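Local coordinates for folylpolyglutamate synthase protein FOLC (Mycobacterium tuberculosis, PDB 2VOS) that probably adds L-glutamate to dihydropteroate and, one residue after another, to tetrahydrofolates, using ATP and magnesium, at residues A[348-354]-A[466-472]; A[404-408]-A[471-475]. One frame throughout, in Å; residues are numbered along the deposited sequence.

Contact 1: residues A[348-354]-A[466-472]; sequences VFIDAAH and IVITGSV. With MG (magnesium ion), chain C; ADP (adenosine-5'-diphosphate), chain B.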
loop_
_atom_site.group_PDB
_atom_site.type_symbol
_atom_site.label_atom_id
_atom_site.label_comp_id
_atom_site.label_asym_id
_atom_site.label_seq_id
_atom_site.Cartn_x
_atom_site.Cartn_y
_atom_site.Cartn_z
ATOM N N VAL A 348 6.225 -19.123 -7.010
ATOM C CA VAL A 348 6.122 -17.835 -7.687
ATOM C C VAL A 348 5.578 -16.887 -6.629
ATOM O O VAL A 348 4.515 -17.147 -6.004
ATOM C CB VAL A 348 5.131 -17.866 -8.840
ATOM C CG1 VAL A 348 4.917 -16.412 -9.410
ATOM C CG2 VAL A 348 5.601 -18.887 -9.945
ATOM N N PHE A 349 6.324 -15.799 -6.432
ATOM C CA PHE A 349 5.851 -14.710 -5.581
ATOM C C PHE A 349 5.484 -13.553 -6.439
ATOM O O PHE A 349 6.115 -13.335 -7.492
ATOM C CB PHE A 349 6.988 -14.189 -4.721
ATOM C CG PHE A 349 7.295 -15.059 -3.563
ATOM C CD1 PHE A 349 8.358 -15.962 -3.618
ATOM C CD2 PHE A 349 6.562 -14.960 -2.413
ATOM C CE1 PHE A 349 8.644 -16.741 -2.512
ATOM C CE2 PHE A 349 6.865 -15.770 -1.302
ATOM C CZ PHE A 349 7.925 -16.621 -1.378
ATOM N N ILE A 350 4.531 -12.759 -5.968
ATOM C CA ILE A 350 4.359 -11.453 -6.541
ATOM C C ILE A 350 4.572 -10.474 -5.403
ATOM O O ILE A 350 4.184 -10.758 -4.247
ATOM C CB ILE A 350 2.932 -11.237 -7.152
ATOM C CG1 ILE A 350 1.825 -11.403 -6.053
ATOM C CG2 ILE A 350 2.738 -12.123 -8.428
ATOM C CD1 ILE A 350 0.353 -11.076 -6.567
ATOM N N ASP A 351 5.152 -9.318 -5.733
ATOM C CA ASP A 351 5.431 -8.292 -4.766
ATOM C C ASP A 351 5.420 -6.918 -5.426
ATOM O O ASP A 351 6.072 -6.700 -6.465
ATOM C CB ASP A 351 6.751 -8.542 -4.036
ATOM C CG ASP A 351 6.885 -7.624 -2.797
ATOM O OD1 ASP A 351 6.305 -7.880 -1.739
ATOM O OD2 ASP A 351 7.486 -6.582 -2.903
ATOM N N ALA A 352 4.698 -5.976 -4.819
ATOM C CA ALA A 352 4.518 -4.645 -5.354
ATOM C C ALA A 352 5.774 -3.740 -5.177
ATOM O O ALA A 352 5.710 -2.556 -5.566
ATOM C CB ALA A 352 3.321 -3.966 -4.658
ATOM N N ALA A 353 6.871 -4.247 -4.602
ATOM C CA ALA A 353 8.032 -3.389 -4.336
ATOM C C ALA A 353 8.347 -2.488 -5.529
ATOM O O ALA A 353 8.486 -2.953 -6.655
ATOM C CB ALA A 353 9.253 -4.221 -3.986
ATOM N N HIS A 354 8.477 -1.194 -5.266
ATOM C CA HIS A 354 8.708 -0.227 -6.333
ATOM C C HIS A 354 9.565 0.954 -5.803
ATOM O O HIS A 354 9.543 2.086 -6.371
ATOM C CB HIS A 354 7.395 0.295 -6.906
ATOM C CG HIS A 354 6.543 0.962 -5.896
ATOM N ND1 HIS A 354 5.504 0.313 -5.267
ATOM C CD2 HIS A 354 6.590 2.204 -5.368
ATOM C CE1 HIS A 354 4.923 1.142 -4.426
ATOM N NE2 HIS A 354 5.560 2.292 -4.467
ATOM N N ILE A 466 10.415 -17.837 -8.727
ATOM C CA ILE A 466 10.272 -16.721 -9.629
ATOM C C ILE A 466 9.632 -15.611 -8.788
ATOM O O ILE A 466 8.659 -15.860 -8.049
ATOM C CB ILE A 466 9.311 -17.082 -10.749
ATOM C CG1 ILE A 466 9.905 -18.243 -11.536
ATOM C CG2 ILE A 466 9.154 -15.931 -11.722
ATOM C CD1 ILE A 466 8.943 -18.899 -12.437
ATOM N N VAL A 467 10.196 -14.411 -8.864
ATOM C CA VAL A 467 9.678 -13.310 -8.079
ATOM C C VAL A 467 9.327 -12.182 -9.030
ATOM O O VAL A 467 10.181 -11.642 -9.770
ATOM C CB VAL A 467 10.722 -12.817 -7.087
ATOM C CG1 VAL A 467 10.144 -11.643 -6.300
ATOM C CG2 VAL A 467 11.113 -13.966 -6.153
ATOM N N ILE A 468 8.031 -11.896 -9.091
ATOM C CA ILE A 468 7.524 -10.915 -10.043
ATOM C C ILE A 468 7.309 -9.607 -9.266
ATOM O O ILE A 468 6.464 -9.540 -8.353
ATOM C CB ILE A 468 6.165 -11.422 -10.620
ATOM C CG1 ILE A 468 6.390 -12.823 -11.223
ATOM C CG2 ILE A 468 5.484 -10.369 -11.563
ATOM C CD1 ILE A 468 5.089 -13.621 -11.471
ATOM N N THR A 469 8.017 -8.537 -9.654
ATOM C CA THR A 469 8.012 -7.348 -8.802
ATOM C C THR A 469 8.381 -6.086 -9.612
ATOM O O THR A 469 8.543 -6.142 -10.864
ATOM C CB THR A 469 9.007 -7.580 -7.622
ATOM O OG1 THR A 469 8.881 -6.549 -6.662
ATOM C CG2 THR A 469 10.528 -7.601 -8.116
ATOM N N GLY A 470 8.488 -4.945 -8.916
ATOM C CA GLY A 470 9.035 -3.738 -9.572
ATOM C C GLY A 470 8.003 -2.621 -9.595
ATOM O O GLY A 470 8.362 -1.416 -9.700
ATOM N N SER A 471 6.728 -3.002 -9.465
ATOM C CA SER A 471 5.638 -2.064 -9.537
ATOM C C SER A 471 4.378 -2.708 -8.978
ATOM O O SER A 471 4.199 -3.934 -9.031
ATOM C CB SER A 471 5.450 -1.652 -11.006
ATOM O OG SER A 471 4.303 -0.863 -11.194
ATOM N N VAL A 472 3.471 -1.882 -8.483
ATOM C CA VAL A 472 2.111 -2.343 -8.195
ATOM C C VAL A 472 1.440 -2.960 -9.420
ATOM O O VAL A 472 0.777 -4.004 -9.345
ATOM C CB VAL A 472 1.224 -1.152 -7.688
ATOM C CG1 VAL A 472 -0.192 -1.640 -7.431
ATOM C CG2 VAL A 472 1.837 -0.610 -6.397
HETATM MG MG MG C . 5.013 3.867 -3.273
HETATM P PB ADP B . 2.285 1.484 0.406
HETATM O O1B ADP B . 0.783 1.406 0.487
HETATM O O2B ADP B . 2.790 1.638 -1.002
HETATM O O3B ADP B . 2.958 2.397 1.385
HETATM P PA ADP B . 2.318 -1.455 0.791
HETATM O O1A ADP B . 1.455 -1.556 -0.458
HETATM O O2A ADP B . 2.028 -2.163 2.105
HETATM O O3A ADP B . 2.866 0.076 0.976
HETATM O "O5'" ADP B . 3.704 -2.151 0.307
HETATM C "C5'" ADP B . 4.340 -1.923 -0.959
HETATM C "C4'" ADP B . 5.648 -2.744 -0.920
HETATM O "O4'" ADP B . 6.524 -2.182 0.096
HETATM C "C3'" ADP B . 5.478 -4.180 -0.429
HETATM O "O3'" ADP B . 5.425 -5.085 -1.512
HETATM C "C2'" ADP B . 6.708 -4.568 0.342
HETATM O "O2'" ADP B . 7.754 -4.854 -0.648
HETATM C "C1'" ADP B . 7.158 -3.231 0.871
HETATM N N9 ADP B . 6.779 -2.902 2.275
HETATM C C8 ADP B . 5.558 -2.890 2.908
HETATM N N7 ADP B . 5.708 -2.454 4.193
HETATM C C5 ADP B . 7.015 -2.081 4.335
HETATM C C6 ADP B . 7.850 -1.507 5.396
HETATM N N6 ADP B . 7.328 -1.217 6.606
HETATM N N1 ADP B . 9.148 -1.346 5.114
HETATM C C2 ADP B . 9.762 -1.669 3.946
HETATM N N3 ADP B . 9.061 -2.176 2.898
HETATM C C4 ADP B . 7.718 -2.399 3.082
HETATM O O HOH W 1 4.220 4.799 -4.748
HETATM O O HOH W 2 5.422 2.365 -1.502
#

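Contact 2: residues A[404-408]-A[471-475]; sequences THNGS and SVVTA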
loop_
_atom_site.group_PDB
_atom_site.type_symbol
_atom_site.label_atom_id
_atom_site.label_comp_id
_atom_site.label_asym_id
_atom_site.label_seq_id
_atom_site.Cartn_x
_atom_site.Cartn_y
_atom_site.Cartn_z
ATOM N N THR A 404 10.822 -6.634 -18.427
ATOM C CA THR A 404 9.720 -6.563 -19.348
ATOM C C THR A 404 8.959 -5.253 -19.123
ATOM O O THR A 404 9.492 -4.308 -18.534
ATOM C CB THR A 404 8.819 -7.863 -19.242
ATOM O OG1 THR A 404 7.829 -7.849 -20.274
ATOM C CG2 THR A 404 8.123 -7.971 -17.905
ATOM N N HIS A 405 7.732 -5.187 -19.634
ATOM C CA HIS A 405 6.890 -3.977 -19.609
ATOM C C HIS A 405 5.552 -4.463 -19.074
ATOM O O HIS A 405 4.995 -5.403 -19.640
ATOM C CB HIS A 405 6.699 -3.468 -21.046
ATOM C CG HIS A 405 6.009 -2.144 -21.147
ATOM N ND1 HIS A 405 4.685 -1.961 -20.792
ATOM C CD2 HIS A 405 6.456 -0.936 -21.578
ATOM C CE1 HIS A 405 4.352 -0.696 -20.980
ATOM N NE2 HIS A 405 5.404 -0.055 -21.473
ATOM N N ASN A 406 5.025 -3.841 -18.026
ATOM C CA ASN A 406 3.822 -4.359 -17.373
ATOM C C ASN A 406 2.528 -3.833 -17.988
ATOM O O ASN A 406 1.434 -4.064 -17.428
ATOM C CB ASN A 406 3.833 -4.015 -15.906
ATOM C CG ASN A 406 3.906 -2.479 -15.653
ATOM O OD1 ASN A 406 3.583 -1.658 -16.522
ATOM N ND2 ASN A 406 4.328 -2.111 -14.441
ATOM N N GLY A 407 2.654 -3.097 -19.102
ATOM C CA GLY A 407 1.482 -2.555 -19.752
ATOM C C GLY A 407 1.070 -1.156 -19.307
ATOM O O GLY A 407 0.172 -0.564 -19.884
ATOM N N SER A 408 1.702 -0.585 -18.285
ATOM C CA SER A 408 1.335 0.784 -17.921
ATOM C C SER A 408 2.019 1.745 -18.864
ATOM O O SER A 408 3.157 1.517 -19.268
ATOM C CB SER A 408 1.764 1.079 -16.486
ATOM O OG SER A 408 1.896 2.466 -16.324
ATOM N N SER A 471 6.728 -3.002 -9.465
ATOM C CA SER A 471 5.638 -2.064 -9.537
ATOM C C SER A 471 4.378 -2.708 -8.978
ATOM O O SER A 471 4.199 -3.934 -9.031
ATOM C CB SER A 471 5.450 -1.652 -11.006
ATOM O OG SER A 471 4.303 -0.863 -11.194
ATOM N N VAL A 472 3.471 -1.882 -8.483
ATOM C CA VAL A 472 2.111 -2.343 -8.195
ATOM C C VAL A 472 1.440 -2.960 -9.420
ATOM O O VAL A 472 0.777 -4.004 -9.345
ATOM C CB VAL A 472 1.224 -1.152 -7.688
ATOM C CG1 VAL A 472 -0.192 -1.640 -7.431
ATOM C CG2 VAL A 472 1.837 -0.610 -6.397
ATOM N N VAL A 473 1.660 -2.340 -10.572
ATOM C CA VAL A 473 1.021 -2.775 -11.798
ATOM C C VAL A 473 1.555 -4.158 -12.252
ATOM O O VAL A 473 0.795 -5.013 -12.777
ATOM C CB VAL A 473 1.262 -1.724 -12.917
ATOM C CG1 VAL A 473 0.688 -2.227 -14.253
ATOM C CG2 VAL A 473 0.634 -0.358 -12.534
ATOM N N THR A 474 2.837 -4.388 -12.008
ATOM C CA THR A 474 3.494 -5.642 -12.383
ATOM C C THR A 474 2.893 -6.757 -11.511
ATOM O O THR A 474 2.486 -7.822 -11.996
ATOM C CB THR A 474 5.035 -5.595 -12.111
ATOM O OG1 THR A 474 5.652 -4.453 -12.759
ATOM C CG2 THR A 474 5.750 -6.906 -12.644
ATOM N N ALA A 475 2.890 -6.533 -10.199
ATOM C CA ALA A 475 2.267 -7.444 -9.263
ATOM C C ALA A 475 0.795 -7.672 -9.558
ATOM O O ALA A 475 0.338 -8.828 -9.587
ATOM C CB ALA A 475 2.490 -6.942 -7.822
#

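Contact 1: residues A[348-354]-A[466-472]
Val348 CG1 meets Ile468 CD1, methyl to methyl, at 3.5 Å, a tight fit for two carbons. With CG1 anti to the backbone N (chi1 173°), this branch of Val348 lies against Ile468. Ile350 touches the same CD1 with its CG2 branch, while its CG1 arm turns off toward helix 472-481. Phe349 points to the other sheet face, beside Val467, and packs edge-to-face on Phe370. Three backbone bonds join the strands, among them Phe349 N to Ile466 O at 2.8 Å. These are neighbouring parallel strands in the six-stranded sheet of the Mur ligase C-terminal domain, and their C-terminal ends border the nucleotide site. There Thr469 OG1 donates to Asp351 O at 2.8 Å, from above the carbonyl plane. Asp351 OD2 accepts from Ala353 N, making an Asx turn, and from ADP O2' at 2.9 Å. Its OD1 takes the backbone N of Leu339, so the carboxylate is held from both protein and ribose. His354 CB rests on Gly470 O at 3.4 Å. The His354 and Val472 side chains run side by side. His354 ND1 donates to Ala352 O at 2.9 Å, which fixes the ring's rotation. His354 NE2 then binds magnesium, together with Asp200 and two waters.

Contact 2: residues A[404-408]-A[471-475]
Asn406 and Thr474 bring the loop after strand 400-403 against the first turn of helix 472-481, with CA atoms 5.2 Å apart. The side chain of Asn406 does most of the touching. Its CG sits between the backbone N and the carbonyl carbon (chi1 59°), which folds the amide back over its own loop while the CB still faces the helix. Asn406 ND2 donates to Thr474 OG1 at 3.2 Å. The bond is fairly straight, 161° at the hydrogen, and the hydroxyl lies in the amide plane. Asn406 OD1 turns the other way and accepts from Ser408 N at 2.8 Å, which makes an Asx turn. The Asn406 and Val473 side chains cross at about a right angle, with Asn406 CG 3.5 Å from Val473 CG1. Ser408 CB touches Val473 CG1 more loosely, at 4.1 Å. On the helix side, Ser471 is the N-cap residue, and its OG accepts from Val473 N at 3.1 Å. Thr474 OG1 has a second partner in Ser380 O. Leu382 packs beside Asn406, Ser408 and Ser471. Both ends of the Asn406 amide are thus used, one to shape its own loop and one to reach the helix. This fixes which end is nitrogen and which is oxygen. With Ser380 O as an acceptor, the Thr474 hydroxyl can give its proton there and receive the amide N-H.

Contacts 1 and 2 share Ser471 and Val472, where strand 464-469 passes into helix 472-481. Their centres lie about 9 Å apart. Both are largely buried, but contact 1 is wholly so and covers 583 Å², against 193 Å² for contact 2, which includes partly exposed Val473 and Ser408. Contact 1 joins strand to strand, with regular backbone bonds and aliphatic packing that give way to ligand and metal binding. Contact 2 joins a loop to a helix start, through one side-chain hydrogen bond and no backbone pairing. Thr474 also packs its CG2 on Ile468 CG2 at 3.6 Å, so this one residue faces the sheet with its methyl and the 404-408 loop with its hydroxyl.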